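Local coordinates for ABC transporter, substrate-binding protein (Clostridium perfringens, PDB 4EDP) that probably captures a solute outside the cell, as an extracellular solute-binding protein, and delivers it to an ABC transporter for uptake, at residues G43-V48 and K297-S302. Numbering follows the deposited sequence.
Sequences GLNEDV and KALNES. With ACT (acetate ion), chain F.
Val48 packs against Ala298 and Leu299 in a small apolar contact at the protein surface, where the first turn of helix 46-61 meets the C-terminal part of helix 289-299 in this periplasmic-binding-protein fold. Methyl CG1 of Val48 does most of the touching: it stands anti to the backbone N (chi1 -179°) and reaches Leu299 CD2 at 3.6 Å. The same methyl lies 4.0 Å from Ala298 CB and 3.9 Å from the carbonyl O of Ala298. Leu299 sends only its CD2 branch across, running past Val48 in the opposite direction; farther along helix 46-61 its side chain also touches Leu49, while Ala298 touches Thr52. Asn45, at the N-cap position and ending the loop, borders the patch, its CB and ND2 both 4.2 Å from Leu299 CD2, a loose van der Waals contact. The type II turn from Gly43 to Glu46 carries the chain into the helix, and its backbone N-H groups hold an acetate ion here, probably from the crystallisation liquor: Gly43 N binds OXT at 2.9 Å, Leu44 N binds O weakly at 3.4 Å, and Thr41 OG1 is also hydrogen-bonded to the acetate. Glu301 OE2 lies 4.0 Å from the acetate methyl CH3. Between the two segments themselves the contact rests on van der Waals packing of the Val48, Ala298 and Leu299 methyls, with no polar bond joining them.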
# COMPACT_ATOMS: atom_id res chain seq x y z
N GLY A 43 -9.42 12.38 -1.79
CA GLY A 43 -10.66 12.79 -2.43
C GLY A 43 -10.79 12.27 -3.85
O GLY A 43 -11.25 12.98 -4.75
N LEU A 44 -10.33 11.03 -4.07
CA LEU A 44 -10.45 10.39 -5.38
C LEU A 44 -11.86 9.84 -5.46
O LEU A 44 -12.36 9.32 -4.47
CB LEU A 44 -9.44 9.26 -5.50
CG LEU A 44 -7.96 9.64 -5.43
CD1 LEU A 44 -7.07 8.39 -5.37
CD2 LEU A 44 -7.58 10.54 -6.62
N ASN A 45 -12.50 9.94 -6.61
CA ASN A 45 -13.87 9.47 -6.74
C ASN A 45 -14.67 10.13 -5.63
O ASN A 45 -15.46 9.48 -4.94
CB ASN A 45 -13.94 7.95 -6.56
CG ASN A 45 -12.97 7.21 -7.45
OD1 ASN A 45 -12.62 7.67 -8.54
ND2 ASN A 45 -12.55 6.04 -6.99
N GLU A 46 -14.43 11.44 -5.47
CA GLU A 46 -15.03 12.25 -4.40
C GLU A 46 -16.53 12.05 -4.18
O GLU A 46 -16.97 11.91 -3.04
CB GLU A 46 -14.69 13.73 -4.64
CG GLU A 46 -14.97 14.65 -3.45
CD GLU A 46 -14.38 16.05 -3.64
OE1 GLU A 46 -14.35 16.82 -2.65
OE2 GLU A 46 -13.95 16.37 -4.76
N ASP A 47 -17.33 12.06 -5.24
CA ASP A 47 -18.77 11.85 -5.08
C ASP A 47 -19.08 10.51 -4.42
O ASP A 47 -19.85 10.44 -3.47
CB ASP A 47 -19.54 11.94 -6.41
CG ASP A 47 -19.72 13.37 -6.89
OD1 ASP A 47 -18.99 14.27 -6.40
OD2 ASP A 47 -20.58 13.60 -7.76
N VAL A 48 -18.47 9.44 -4.92
CA VAL A 48 -18.69 8.11 -4.38
C VAL A 48 -18.19 8.04 -2.94
O VAL A 48 -18.83 7.45 -2.06
CB VAL A 48 -17.98 7.04 -5.22
CG1 VAL A 48 -18.25 5.65 -4.65
CG2 VAL A 48 -18.43 7.13 -6.67
N LYS A 297 -16.74 -2.75 -2.24
CA LYS A 297 -17.62 -2.78 -3.40
C LYS A 297 -17.64 -1.49 -4.21
O LYS A 297 -17.60 -1.51 -5.44
CB LYS A 297 -19.05 -3.08 -2.95
CG LYS A 297 -19.20 -4.41 -2.21
CD LYS A 297 -20.60 -4.59 -1.67
CE LYS A 297 -20.68 -5.81 -0.77
NZ LYS A 297 -22.03 -5.96 -0.19
N ALA A 298 -17.72 -0.35 -3.52
CA ALA A 298 -17.84 0.93 -4.21
C ALA A 298 -16.53 1.60 -4.60
O ALA A 298 -16.47 2.28 -5.62
CB ALA A 298 -18.68 1.90 -3.37
N LEU A 299 -15.49 1.40 -3.79
CA LEU A 299 -14.21 2.06 -4.03
C LEU A 299 -13.03 1.12 -4.27
O LEU A 299 -11.89 1.57 -4.34
CB LEU A 299 -13.88 2.95 -2.82
CG LEU A 299 -14.86 4.08 -2.48
CD1 LEU A 299 -14.50 4.73 -1.14
CD2 LEU A 299 -14.87 5.10 -3.62
N ASN A 300 -13.30 -0.17 -4.43
CA ASN A 300 -12.25 -1.17 -4.64
C ASN A 300 -11.16 -1.13 -3.57
O ASN A 300 -9.99 -1.29 -3.88
CB ASN A 300 -11.65 -1.08 -6.04
CG ASN A 300 -12.68 -1.38 -7.12
OD1 ASN A 300 -13.68 -2.07 -6.86
ND2 ASN A 300 -12.46 -0.86 -8.31
N GLU A 301 -11.57 -0.90 -2.32
CA GLU A 301 -10.63 -0.91 -1.19
C GLU A 301 -10.62 -2.30 -0.58
O GLU A 301 -11.66 -2.78 -0.12
CB GLU A 301 -10.99 0.13 -0.14
CG GLU A 301 -10.79 1.56 -0.61
CD GLU A 301 -11.16 2.60 0.44
OE1 GLU A 301 -11.64 2.25 1.54
OE2 GLU A 301 -10.98 3.80 0.14
N SER A 302 -9.47 -2.95 -0.59
CA SER A 302 -9.34 -4.26 0.01
C SER A 302 -9.56 -4.09 1.52
O SER A 302 -9.00 -3.18 2.15
CB SER A 302 -7.96 -4.87 -0.23
OG SER A 302 -7.73 -5.16 -1.61
C ACT F . -9.79 8.78 -0.63
O ACT F . -9.58 8.58 -1.85
OXT ACT F . -9.86 9.98 -0.27
CH3 ACT F . -9.97 7.64 0.33